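Local coordinates for protein tyrosinase (Burkholderia thailandensis, PDB 5ZRD) that catalyses the copper-dependent, oxygen-using hydroxylation of monophenols to catechols and, like other tyrosinases, probably oxidises catechols onward to quinones, at residues V14-Q18 against P130-Q135; V33-V37 against I145-L149; N235-K240 against Y460-K464; K425-G431 against I484-L490. All coordinates share one frame; numbering follows the deposited sequence.

Interaction 1: residues V14-Q18 against P130-Q135; sequences VRDLQ and PSILTQ
P130 meets the first turn of helix 14-22 with the outer rim of its ring, CG lying 3.9 Å from V14 CG1. The CB of R15 flanks the same ring at 4.3 Å from P130 CG. Rigid and lacking an N-H, proline can be buried here at little polar cost. S131 comes next, its OG set between its own backbone N and carbonyl carbon (chi1 61°), on the side where the Q18 amide arrives. Q18 reaches there because its chain is fully extended, CG lying anti to the backbone N (chi1 -163°). It slides past I132 in the opposite direction, with Q18 CD 3.7 Å from I132 CB. The length of glutamine thus brings its amide group beside S131 OG and the backbone of I132. I132 also offers its CG2 to V14 CG2 at 4.3 Å. L133 CD2 follows at 4.5 Å from V14 CG2, so both methyls of the branched valine are used. The turn then closes on S131 O, which accepts from T134 N at 3.0 Å and Q135 N at 2.8 Å. The loop joins helix 122-127 to strand 137-140; V14 and L133 pack on F318 of helix 315-334, and I132 on L29 of helix 27-41.

Interaction 2: residues V33-V37 against I145-L149; sequences VRAWV and IDNPL
The ring of P148 is the bump that fills a hollow on helix 27-41 lined by V33 and, one turn on, by the neighbours W36 and V37. It is presented by an Asx turn that follows directly on the beta-hairpin of strands 137-140 and 143-146. P148 CG sits 3.8 Å from W36 CB and 3.9 Å from V37 CG2, while P148 CD takes the V33 side, 3.9 Å from V33 CG1. A compact, rigid ring fits between these three side chains.

On one flank of the proline, L149 crosses the indole at about a right angle and lays a single methyl on it. L149 CD2 is 3.6 Å from the centroid of the W36 five-membered ring and 17° off its normal, a CH-pi contact over the face. The other branch of the leucine, CD1, takes the anti position (chi2 -180°), and it is CD2 that lies on the ring. Toward the hairpin, I145 meets V37 tip to tip, I145 CD1 to V37 CG2 at 3.6 Å, and also nears V33 CG1 at 4.1 Å.

Further in, W36 meets F318 and packs edge-to-face with F50. N147 sets the turn: its ND2 bonds to I132 O and Q135 O, and its OD1 receives the N-H of L149 at 3.0 Å from L149 N, the donor standing 66° out of the amide carbonyl plane.

Interaction 3: residues N235-K240 against Y460-K464; sequences NGVYAK and YLGHK
K240 and H463 meet through a CH-pi contact: K240 CE lies over one face of the imidazole, 3.9 Å from the ring centroid and 30° off its normal. The lysine's bends at chi2 and chi4 bring its methylene, rather than its ammonium, over the ring, a use of the long aliphatic part of lysine.

Van der Waals packing brings in N235, which slides past Y460 in the opposite direction, N235 CB being 4.0 Å from Y460 CE2 and the amide and phenol planes 60° apart. G462 has a positive phi (135°), at which a side chain would jam against the preceding carbonyl.

Two waters bridge the segments. One donates to N235 O at 2.6 Å and accepts from H463 N at 3.0 Å, joining the residue just before the N-cap to the strand; a second accepts from K240 NZ at 3.1 Å and donates only weakly to H463 O. The imidazole is gripped elsewhere, ND1 by Y289 OH and NE2 by D279 OD2, which fixes its rotation.

G236 is the N-cap of helix 237-244, whose V237 and K240 rest on helix 274-285, carrier of the copper ligands H277 and H281. Strand 456-466, paired with 441-450, runs on to L467 in the bound-oxygen pocket.

Interaction 4: residues K425-G431 against I484-L490; sequences KKLTVTG and IVAHFPL
L427 and F488 face each other as a hydrogen-bonded pair of antiparallel strands, L427 N to F488 O at 2.8 Å and F488 N to L427 O at 2.9 Å. V429 and A486 form the next such pair, V429 N to A486 O being 2.8 Å and nearly straight at 172°. L490 N extends the pattern beyond P489 by reaching K425 O at 3.2 Å. P489 pairs with K426 at a non-hydrogen-bonded position, where proline's missing N-H costs nothing.

L427, V429, A486 and F488 share the apolar face, V429 CG2 touching the edge of the phenyl ring 3.7 Å from F488 CE2. On the other face T428 and H487 lie side by side, T428 OG1 bonding to H487 ND1 at 3.3 Å near the imidazole plane. The ring's rotation, chi2 -90°, turns its ND1 edge to the threonine.

Farther out, strand 531-534 pairs with the other edge of 426-430. A486 and F488 pack on M443 and A445 of strand 441-450. K426 NZ is held by the carbonyl oxygens of N263, N266 and G268, and H487 NE2 by S260 O; R344 of the second subunit packs on T428 and T430.

H487 NE2 faces a carbonyl and so should carry a hydrogen; in the neutral form ND1 could then accept from T428. K426 NZ, 5.3 Å from H487 ND1, would tend to disfavour a second proton, whereas a citrate, probably from the crystallisation liquor, lies beside the histidine and would favour one. These influences oppose, and the charge stays open.

In the fold
The four contacts form two clusters. Interactions 1 and 2, centres 12 Å apart, tie the consecutive helices 14-22 and 27-41 to the loops round hairpin 137-146; their segments alternate along the chain, and they touch where L133 CD2 lies 4.1 Å from L149 CD1. Interactions 3 and 4, centres 13 Å apart, also alternate and come later. Here strand 456-466 of the mixed sheet packs on strand 485-489 of the three-stranded sheet, K464 CD meeting A486 CB at 3.5 Å. Interactions 2 and 4, 44 Å apart between centres, lie on opposite sides of the chain's centre. Interaction 3 joins the strands to helix 237-244, and so to copper-ligand helix 274-285.

Interaction 1: residues V14-Q18 against P130-Q135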
loop_
_atom_site.group_PDB
_atom_site.type_symbol
_atom_site.label_atom_id
_atom_site.label_comp_id
_atom_site.label_asym_id
_atom_site.label_seq_id
_atom_site.Cartn_x
_atom_site.Cartn_y
_atom_site.Cartn_z
ATOM N N VAL A 14 -31.224 3.896 -39.315
ATOM C CA VAL A 14 -30.828 5.275 -39.563
ATOM C C VAL A 14 -30.836 5.539 -41.072
ATOM O O VAL A 14 -31.192 6.626 -41.523
ATOM C CB VAL A 14 -29.465 5.620 -38.923
ATOM C CG1 VAL A 14 -28.313 5.538 -39.905
ATOM C CG2 VAL A 14 -29.493 7.012 -38.312
ATOM N N ARG A 15 -30.454 4.547 -41.842
ATOM C CA ARG A 15 -30.424 4.705 -43.259
ATOM C C ARG A 15 -31.849 4.952 -43.768
ATOM O O ARG A 15 -32.047 5.765 -44.692
ATOM C CB ARG A 15 -29.827 3.472 -43.929
ATOM C CG ARG A 15 -30.078 3.396 -45.424
ATOM C CD ARG A 15 -29.364 4.494 -46.166
ATOM N NE ARG A 15 -29.428 4.257 -47.596
ATOM C CZ ARG A 15 -29.381 5.213 -48.514
ATOM N NH1 ARG A 15 -29.766 4.944 -49.749
ATOM N NH2 ARG A 15 -28.980 6.429 -48.194
ATOM N N ASP A 16 -32.818 4.246 -43.183
ATOM C CA ASP A 16 -34.212 4.416 -43.563
ATOM C C ASP A 16 -34.703 5.837 -43.208
ATOM O O ASP A 16 -35.498 6.396 -43.968
ATOM C CB ASP A 16 -35.085 3.316 -42.900
ATOM C CG ASP A 16 -36.571 3.438 -43.221
ATOM O OD1 ASP A 16 -36.894 3.381 -44.421
ATOM O OD2 ASP A 16 -37.394 3.568 -42.275
ATOM N N LEU A 17 -34.257 6.402 -42.069
ATOM C CA LEU A 17 -34.678 7.748 -41.664
ATOM C C LEU A 17 -34.115 8.796 -42.640
ATOM O O LEU A 17 -34.731 9.838 -42.857
ATOM C CB LEU A 17 -34.222 8.024 -40.229
ATOM C CG LEU A 17 -34.829 7.133 -39.136
ATOM C CD1 LEU A 17 -34.623 7.727 -37.752
ATOM C CD2 LEU A 17 -36.316 6.887 -39.351
ATOM N N GLN A 18 -32.958 8.516 -43.240
ATOM C CA GLN A 18 -32.291 9.476 -44.087
ATOM C C GLN A 18 -32.942 9.461 -45.470
ATOM O O GLN A 18 -32.895 10.448 -46.178
ATOM C CB GLN A 18 -30.800 9.166 -44.211
ATOM C CG GLN A 18 -29.974 10.334 -44.744
ATOM C CD GLN A 18 -28.486 10.061 -44.812
ATOM O OE1 GLN A 18 -27.739 10.809 -45.431
ATOM N NE2 GLN A 18 -28.027 8.993 -44.181
ATOM N N PRO A 130 -23.689 5.588 -43.406
ATOM C CA PRO A 130 -24.672 6.581 -43.879
ATOM C C PRO A 130 -24.163 8.010 -43.654
ATOM O O PRO A 130 -23.648 8.278 -42.569
ATOM C CB PRO A 130 -25.923 6.298 -43.021
ATOM C CG PRO A 130 -25.856 4.809 -42.800
ATOM C CD PRO A 130 -24.367 4.529 -42.642
ATOM N N SER A 131 -24.337 8.906 -44.633
ATOM C CA SER A 131 -23.722 10.266 -44.546
ATOM C C SER A 131 -24.349 11.096 -43.411
ATOM O O SER A 131 -23.719 12.031 -42.939
ATOM C CB SER A 131 -23.807 10.999 -45.846
ATOM O OG SER A 131 -25.169 11.162 -46.215
ATOM N N ILE A 132 -25.539 10.761 -42.915
ATOM C CA ILE A 132 -26.089 11.564 -41.790
ATOM C C ILE A 132 -25.149 11.450 -40.588
ATOM O O ILE A 132 -25.106 12.371 -39.803
ATOM C CB ILE A 132 -27.539 11.182 -41.414
ATOM C CG1 ILE A 132 -28.109 12.054 -40.290
ATOM C CG2 ILE A 132 -27.639 9.714 -41.035
ATOM C CD1 ILE A 132 -28.092 13.527 -40.580
ATOM N N LEU A 133 -24.429 10.333 -40.436
ATOM C CA LEU A 133 -23.488 10.124 -39.300
ATOM C C LEU A 133 -22.114 10.737 -39.597
ATOM O O LEU A 133 -21.314 10.830 -38.683
ATOM C CB LEU A 133 -23.305 8.626 -39.025
ATOM C CG LEU A 133 -24.558 7.820 -38.688
ATOM C CD1 LEU A 133 -24.189 6.386 -38.308
ATOM C CD2 LEU A 133 -25.344 8.482 -37.576
ATOM N N THR A 134 -21.804 11.092 -40.837
ATOM C CA THR A 134 -20.452 11.642 -41.132
ATOM C C THR A 134 -20.475 13.106 -41.612
ATOM O O THR A 134 -19.464 13.783 -41.464
ATOM C CB THR A 134 -19.733 10.800 -42.186
ATOM O OG1 THR A 134 -20.502 10.784 -43.395
ATOM C CG2 THR A 134 -19.518 9.386 -41.689
ATOM N N GLN A 135 -21.587 13.596 -42.163
ATOM C CA GLN A 135 -21.595 14.915 -42.826
ATOM C C GLN A 135 -21.423 16.046 -41.801
ATOM O O GLN A 135 -21.779 15.901 -40.608
ATOM C CB GLN A 135 -22.871 15.110 -43.648
ATOM C CG GLN A 135 -24.086 15.381 -42.774
ATOM C CD GLN A 135 -25.385 15.200 -43.518
ATOM O OE1 GLN A 135 -25.519 14.289 -44.324
ATOM N NE2 GLN A 135 -26.347 16.071 -43.245
#

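Interaction 2: residues V33-V37 against I145-L149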
loop_
_atom_site.group_PDB
_atom_site.type_symbol
_atom_site.label_atom_id
_atom_site.label_comp_id
_atom_site.label_asym_id
_atom_site.label_seq_id
_atom_site.Cartn_x
_atom_site.Cartn_y
_atom_site.Cartn_z
ATOM N N VAL A 33 -31.918 14.565 -34.648
ATOM C CA VAL A 33 -30.852 15.571 -34.603
ATOM C C VAL A 33 -31.150 16.582 -33.491
ATOM O O VAL A 33 -30.270 16.893 -32.684
ATOM C CB VAL A 33 -30.625 16.249 -35.967
ATOM C CG1 VAL A 33 -29.778 17.506 -35.830
ATOM C CG2 VAL A 33 -29.975 15.300 -36.971
ATOM N N ARG A 34 -32.395 17.052 -33.414
ATOM C CA ARG A 34 -32.749 18.069 -32.427
ATOM C C ARG A 34 -32.498 17.524 -31.026
ATOM O O ARG A 34 -32.068 18.268 -30.182
ATOM C CB ARG A 34 -34.205 18.531 -32.582
ATOM C CG ARG A 34 -34.697 19.463 -31.474
ATOM C CD ARG A 34 -36.157 19.878 -31.625
ATOM N NE ARG A 34 -36.309 20.805 -32.734
ATOM C CZ ARG A 34 -36.843 20.514 -33.917
ATOM N NH1 ARG A 34 -36.854 21.449 -34.855
ATOM N NH2 ARG A 34 -37.363 19.314 -34.165
ATOM N N ALA A 35 -32.794 16.241 -30.794
ATOM C CA ALA A 35 -32.583 15.597 -29.474
ATOM C C ALA A 35 -31.088 15.506 -29.142
ATOM O O ALA A 35 -30.668 15.694 -27.988
ATOM C CB ALA A 35 -33.203 14.218 -29.479
ATOM N N TRP A 36 -30.287 15.189 -30.156
ATOM C CA TRP A 36 -28.865 15.050 -29.962
ATOM C C TRP A 36 -28.248 16.435 -29.699
ATOM O O TRP A 36 -27.365 16.585 -28.817
ATOM C CB TRP A 36 -28.230 14.352 -31.171
ATOM C CG TRP A 36 -28.163 12.867 -31.039
ATOM C CD1 TRP A 36 -29.058 11.934 -31.486
ATOM C CD2 TRP A 36 -27.109 12.136 -30.409
ATOM N NE1 TRP A 36 -28.631 10.672 -31.170
ATOM C CE2 TRP A 36 -27.447 10.770 -30.496
ATOM C CE3 TRP A 36 -25.929 12.512 -29.769
ATOM C CZ2 TRP A 36 -26.622 9.782 -29.983
ATOM C CZ3 TRP A 36 -25.115 11.538 -29.256
ATOM C CH2 TRP A 36 -25.463 10.195 -29.367
ATOM N N VAL A 37 -28.714 17.459 -30.430
ATOM C CA VAL A 37 -28.271 18.839 -30.113
ATOM C C VAL A 37 -28.594 19.137 -28.641
ATOM O O VAL A 37 -27.740 19.550 -27.856
ATOM C CB VAL A 37 -28.900 19.871 -31.072
ATOM C CG1 VAL A 37 -28.562 21.294 -30.648
ATOM C CG2 VAL A 37 -28.470 19.634 -32.515
ATOM N N ILE A 145 -26.666 24.026 -39.018
ATOM C CA ILE A 145 -25.886 23.765 -37.791
ATOM C C ILE A 145 -24.797 22.750 -38.109
ATOM O O ILE A 145 -24.866 22.066 -39.122
ATOM C CB ILE A 145 -26.771 23.275 -36.628
ATOM C CG1 ILE A 145 -27.409 21.912 -36.926
ATOM C CG2 ILE A 145 -27.810 24.341 -36.283
ATOM C CD1 ILE A 145 -28.086 21.274 -35.745
ATOM N N ASP A 146 -23.833 22.668 -37.200
ATOM C CA ASP A 146 -22.909 21.531 -37.124
ATOM C C ASP A 146 -23.741 20.250 -36.808
ATOM O O ASP A 146 -24.603 20.260 -35.909
ATOM C CB ASP A 146 -21.861 21.779 -36.019
ATOM C CG ASP A 146 -20.935 22.991 -36.317
ATOM O OD1 ASP A 146 -20.837 23.429 -37.482
ATOM O OD2 ASP A 146 -20.288 23.502 -35.381
ATOM N N ASN A 147 -23.519 19.188 -37.576
ATOM C CA ASN A 147 -24.129 17.895 -37.335
ATOM C C ASN A 147 -23.651 17.376 -35.973
ATOM O O ASN A 147 -22.496 17.086 -35.818
ATOM C CB ASN A 147 -23.741 16.919 -38.446
ATOM C CG ASN A 147 -24.301 15.521 -38.255
ATOM O OD1 ASN A 147 -25.112 15.291 -37.370
ATOM N ND2 ASN A 147 -23.875 14.583 -39.075
ATOM N N PRO A 148 -24.533 17.268 -34.974
ATOM C CA PRO A 148 -24.076 16.768 -33.684
ATOM C C PRO A 148 -23.600 15.302 -33.688
ATOM O O PRO A 148 -22.982 14.873 -32.719
ATOM C CB PRO A 148 -25.322 16.851 -32.792
ATOM C CG PRO A 148 -26.432 16.557 -33.744
ATOM C CD PRO A 148 -25.996 17.180 -35.057
ATOM N N LEU A 149 -23.878 14.555 -34.760
ATOM C CA LEU A 149 -23.590 13.106 -34.835
ATOM C C LEU A 149 -22.181 12.820 -35.398
ATOM O O LEU A 149 -21.703 11.699 -35.210
ATOM C CB LEU A 149 -24.646 12.434 -35.720
ATOM C CG LEU A 149 -26.103 12.815 -35.455
ATOM C CD1 LEU A 149 -27.042 12.058 -36.418
ATOM C CD2 LEU A 149 -26.453 12.522 -34.015
#

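Interaction 3: residues N235-K240 against Y460-K464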
loop_
_atom_site.group_PDB
_atom_site.type_symbol
_atom_site.label_atom_id
_atom_site.label_comp_id
_atom_site.label_asym_id
_atom_site.label_seq_id
_atom_site.Cartn_x
_atom_site.Cartn_y
_atom_site.Cartn_z
ATOM N N ASN A 235 -14.899 -14.425 -44.128
ATOM C CA ASN A 235 -13.984 -13.909 -43.101
ATOM C C ASN A 235 -14.351 -12.524 -42.565
ATOM O O ASN A 235 -13.710 -12.082 -41.606
ATOM C CB ASN A 235 -12.600 -13.641 -43.669
ATOM C CG ASN A 235 -12.087 -14.863 -44.366
ATOM O OD1 ASN A 235 -11.846 -14.807 -45.571
ATOM N ND2 ASN A 235 -12.034 -15.965 -43.630
ATOM N N GLY A 236 -15.245 -11.813 -43.235
ATOM C CA GLY A 236 -15.497 -10.416 -42.924
ATOM C C GLY A 236 -16.423 -10.236 -41.717
ATOM O O GLY A 236 -16.841 -11.196 -41.092
ATOM N N VAL A 237 -16.725 -8.981 -41.391
ATOM C CA VAL A 237 -17.591 -8.694 -40.269
ATOM C C VAL A 237 -19.014 -9.137 -40.603
ATOM O O VAL A 237 -19.742 -9.516 -39.705
ATOM C CB VAL A 237 -17.566 -7.207 -39.879
ATOM C CG1 VAL A 237 -18.480 -6.957 -38.681
ATOM C CG2 VAL A 237 -16.140 -6.758 -39.600
ATOM N N TYR A 238 -19.385 -9.122 -41.878
ATOM C CA TYR A 238 -20.709 -9.568 -42.247
ATOM C C TYR A 238 -20.925 -11.032 -41.836
ATOM O O TYR A 238 -21.915 -11.386 -41.096
ATOM C CB TYR A 238 -20.937 -9.361 -43.745
ATOM C CG TYR A 238 -22.268 -9.851 -44.249
ATOM C CD1 TYR A 238 -22.463 -11.179 -44.604
ATOM C CD2 TYR A 238 -23.344 -8.984 -44.366
ATOM C CE1 TYR A 238 -23.697 -11.623 -45.078
ATOM C CE2 TYR A 238 -24.579 -9.414 -44.834
ATOM C CZ TYR A 238 -24.756 -10.737 -45.197
ATOM O OH TYR A 238 -25.974 -11.143 -45.656
ATOM N N ALA A 239 -20.006 -11.873 -42.300
ATOM C CA ALA A 239 -19.999 -13.292 -41.917
ATOM C C ALA A 239 -19.971 -13.453 -40.391
ATOM O O ALA A 239 -20.593 -14.372 -39.880
ATOM C CB ALA A 239 -18.805 -13.993 -42.514
ATOM N N LYS A 240 -19.164 -12.652 -39.691
ATOM C CA LYS A 240 -19.030 -12.849 -38.255
ATOM C C LYS A 240 -20.362 -12.530 -37.542
ATOM O O LYS A 240 -20.743 -13.211 -36.610
ATOM C CB LYS A 240 -17.879 -11.990 -37.728
ATOM C CG LYS A 240 -16.481 -12.579 -37.871
ATOM C CD LYS A 240 -15.575 -12.106 -36.740
ATOM C CE LYS A 240 -14.153 -12.635 -36.804
ATOM N NZ LYS A 240 -14.031 -13.951 -36.130
ATOM N N TYR A 460 -5.744 -17.188 -46.375
ATOM C CA TYR A 460 -6.134 -16.260 -45.327
ATOM C C TYR A 460 -7.190 -16.945 -44.468
ATOM O O TYR A 460 -8.227 -17.277 -44.985
ATOM C CB TYR A 460 -6.612 -14.922 -45.905
ATOM C CG TYR A 460 -7.070 -13.957 -44.842
ATOM C CD1 TYR A 460 -6.320 -13.747 -43.694
ATOM C CD2 TYR A 460 -8.300 -13.322 -44.945
ATOM C CE1 TYR A 460 -6.771 -12.908 -42.689
ATOM C CE2 TYR A 460 -8.750 -12.455 -43.966
ATOM C CZ TYR A 460 -7.993 -12.260 -42.823
ATOM O OH TYR A 460 -8.456 -11.395 -41.872
ATOM N N LEU A 461 -6.904 -17.186 -43.186
ATOM C CA LEU A 461 -7.841 -17.966 -42.313
ATOM C C LEU A 461 -8.817 -17.062 -41.544
ATOM O O LEU A 461 -9.814 -17.550 -41.030
ATOM C CB LEU A 461 -6.994 -18.763 -41.336
ATOM C CG LEU A 461 -5.919 -19.645 -41.978
ATOM C CD1 LEU A 461 -5.182 -20.445 -40.922
ATOM C CD2 LEU A 461 -6.530 -20.577 -43.014
ATOM N N GLY A 462 -8.506 -15.769 -41.421
ATOM C CA GLY A 462 -9.406 -14.812 -40.799
ATOM C C GLY A 462 -8.705 -13.876 -39.822
ATOM O O GLY A 462 -7.478 -13.888 -39.726
ATOM N N HIS A 463 -9.515 -13.032 -39.148
ATOM C CA HIS A 463 -9.066 -12.050 -38.161
ATOM C C HIS A 463 -9.740 -12.293 -36.789
ATOM O O HIS A 463 -10.758 -12.953 -36.662
ATOM C CB HIS A 463 -9.337 -10.635 -38.658
ATOM C CG HIS A 463 -10.792 -10.280 -38.655
ATOM N ND1 HIS A 463 -11.593 -10.421 -39.768
ATOM C CD2 HIS A 463 -11.598 -9.836 -37.668
ATOM C CE1 HIS A 463 -12.827 -10.046 -39.472
ATOM N NE2 HIS A 463 -12.858 -9.691 -38.190
ATOM N N LYS A 464 -9.110 -11.747 -35.764
ATOM C CA LYS A 464 -9.648 -11.633 -34.437
ATOM C C LYS A 464 -9.262 -10.251 -33.911
ATOM O O LYS A 464 -8.093 -9.916 -33.862
ATOM C CB LYS A 464 -9.094 -12.712 -33.510
ATOM C CG LYS A 464 -9.578 -12.681 -32.056
ATOM C CD LYS A 464 -8.831 -13.724 -31.241
ATOM C CE LYS A 464 -9.138 -13.726 -29.757
ATOM N NZ LYS A 464 -10.367 -14.503 -29.499
HETATM O O HOH W 1 -12.431 -13.569 -39.837
HETATM O O HOH W 2 -11.900 -16.061 -36.775
#

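Interaction 4: residues K425-G431 against I484-L490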
loop_
_atom_site.group_PDB
_atom_site.type_symbol
_atom_site.label_atom_id
_atom_site.label_comp_id
_atom_site.label_asym_id
_atom_site.label_seq_id
_atom_site.Cartn_x
_atom_site.Cartn_y
_atom_site.Cartn_z
ATOM N N LYS A 425 -11.536 -28.565 -39.983
ATOM C CA LYS A 425 -10.752 -28.513 -38.741
ATOM C C LYS A 425 -10.563 -27.058 -38.281
ATOM O O LYS A 425 -10.879 -26.095 -39.020
ATOM C CB LYS A 425 -9.362 -29.118 -38.947
ATOM C CG LYS A 425 -9.343 -30.605 -39.200
ATOM C CD LYS A 425 -8.007 -31.182 -39.640
ATOM C CE LYS A 425 -7.812 -32.588 -39.113
ATOM N NZ LYS A 425 -6.656 -33.277 -39.731
ATOM N N LYS A 426 -10.019 -26.896 -37.066
ATOM C CA LYS A 426 -9.770 -25.571 -36.586
ATOM C C LYS A 426 -8.332 -25.438 -36.106
ATOM O O LYS A 426 -7.754 -26.393 -35.649
ATOM C CB LYS A 426 -10.802 -25.174 -35.529
ATOM C CG LYS A 426 -10.642 -25.749 -34.135
ATOM C CD LYS A 426 -11.696 -25.208 -33.163
ATOM C CE LYS A 426 -12.179 -26.287 -32.230
ATOM N NZ LYS A 426 -13.465 -25.946 -31.583
ATOM N N LEU A 427 -7.818 -24.210 -36.222
ATOM C CA LEU A 427 -6.473 -23.836 -35.772
ATOM C C LEU A 427 -6.572 -23.153 -34.404
ATOM O O LEU A 427 -7.303 -22.177 -34.259
ATOM C CB LEU A 427 -5.861 -22.858 -36.784
ATOM C CG LEU A 427 -4.403 -22.489 -36.525
ATOM C CD1 LEU A 427 -3.476 -23.675 -36.751
ATOM C CD2 LEU A 427 -3.961 -21.331 -37.408
ATOM N N THR A 428 -5.805 -23.625 -33.432
ATOM C CA THR A 428 -5.695 -22.954 -32.179
ATOM C C THR A 428 -4.311 -22.290 -32.136
ATOM O O THR A 428 -3.293 -22.937 -32.335
ATOM C CB THR A 428 -5.911 -23.923 -31.002
ATOM O OG1 THR A 428 -7.186 -24.579 -31.043
ATOM C CG2 THR A 428 -5.784 -23.218 -29.666
ATOM N N VAL A 429 -4.299 -20.999 -31.873
ATOM C CA VAL A 429 -3.080 -20.231 -31.766
ATOM C C VAL A 429 -2.886 -19.864 -30.295
ATOM O O VAL A 429 -3.762 -19.252 -29.696
ATOM C CB VAL A 429 -3.074 -18.959 -32.643
ATOM C CG1 VAL A 429 -1.717 -18.260 -32.585
ATOM C CG2 VAL A 429 -3.441 -19.261 -34.088
ATOM N N THR A 430 -1.730 -20.244 -29.759
ATOM C CA THR A 430 -1.332 -19.870 -28.404
ATOM C C THR A 430 0.093 -19.315 -28.434
ATOM O O THR A 430 1.030 -20.022 -28.672
ATOM C CB THR A 430 -1.484 -21.034 -27.410
ATOM O OG1 THR A 430 -0.717 -22.174 -27.801
ATOM C CG2 THR A 430 -2.930 -21.453 -27.239
ATOM N N GLY A 431 0.211 -18.016 -28.259
ATOM C CA GLY A 431 1.433 -17.408 -27.769
ATOM C C GLY A 431 1.163 -16.855 -26.389
ATOM O O GLY A 431 1.209 -15.646 -26.192
ATOM N N ILE A 484 -2.669 -15.192 -24.823
ATOM C CA ILE A 484 -3.116 -15.122 -26.212
ATOM C C ILE A 484 -3.666 -16.514 -26.581
ATOM O O ILE A 484 -2.921 -17.489 -26.648
ATOM C CB ILE A 484 -1.988 -14.669 -27.172
ATOM C CG1 ILE A 484 -1.257 -13.404 -26.701
ATOM C CG2 ILE A 484 -2.522 -14.504 -28.591
ATOM C CD1 ILE A 484 -1.929 -12.098 -27.078
ATOM N N VAL A 485 -4.967 -16.630 -26.775
ATOM C CA VAL A 485 -5.530 -17.864 -27.333
ATOM C C VAL A 485 -6.571 -17.463 -28.381
ATOM O O VAL A 485 -7.411 -16.666 -28.105
ATOM C CB VAL A 485 -6.103 -18.791 -26.244
ATOM C CG1 VAL A 485 -6.840 -18.014 -25.190
ATOM C CG2 VAL A 485 -6.997 -19.860 -26.828
ATOM N N ALA A 486 -6.439 -17.964 -29.601
ATOM C CA ALA A 486 -7.308 -17.556 -30.688
ATOM C C ALA A 486 -7.594 -18.784 -31.549
ATOM O O ALA A 486 -6.689 -19.587 -31.745
ATOM C CB ALA A 486 -6.660 -16.460 -31.501
ATOM N N HIS A 487 -8.830 -18.936 -32.025
ATOM C CA HIS A 487 -9.156 -20.031 -32.906
ATOM C C HIS A 487 -9.526 -19.496 -34.290
ATOM O O HIS A 487 -10.091 -18.409 -34.405
ATOM C CB HIS A 487 -10.329 -20.857 -32.388
ATOM C CG HIS A 487 -10.213 -21.243 -30.962
ATOM N ND1 HIS A 487 -9.596 -22.412 -30.568
ATOM C CD2 HIS A 487 -10.636 -20.629 -29.840
ATOM C CE1 HIS A 487 -9.670 -22.506 -29.244
ATOM N NE2 HIS A 487 -10.289 -21.415 -28.785
ATOM N N PHE A 488 -9.234 -20.295 -35.326
ATOM C CA PHE A 488 -9.545 -19.899 -36.701
ATOM C C PHE A 488 -10.028 -21.130 -37.443
ATOM O O PHE A 488 -9.504 -22.210 -37.231
ATOM C CB PHE A 488 -8.348 -19.266 -37.413
ATOM C CG PHE A 488 -7.765 -18.045 -36.737
ATOM C CD1 PHE A 488 -8.225 -16.772 -37.029
ATOM C CD2 PHE A 488 -6.740 -18.164 -35.826
ATOM C CE1 PHE A 488 -7.677 -15.654 -36.425
ATOM C CE2 PHE A 488 -6.205 -17.043 -35.203
ATOM C CZ PHE A 488 -6.682 -15.790 -35.491
ATOM N N PRO A 489 -11.061 -20.960 -38.269
ATOM C CA PRO A 489 -11.381 -22.041 -39.194
ATOM C C PRO A 489 -10.220 -22.251 -40.180
ATOM O O PRO A 489 -9.487 -21.313 -40.499
ATOM C CB PRO A 489 -12.663 -21.569 -39.898
ATOM C CG PRO A 489 -12.502 -20.062 -39.922
ATOM C CD PRO A 489 -11.842 -19.762 -38.592
ATOM N N LEU A 490 -10.077 -23.482 -40.632
ATOM C CA LEU A 490 -9.174 -23.860 -41.748
ATOM C C LEU A 490 -9.994 -24.142 -43.021
ATOM O O LEU A 490 -9.482 -24.718 -43.976
ATOM C CB LEU A 490 -8.356 -25.084 -41.312
ATOM C CG LEU A 490 -7.279 -24.798 -40.259
ATOM C CD1 LEU A 490 -6.906 -26.047 -39.491
ATOM C CD2 LEU A 490 -6.045 -24.193 -40.905
#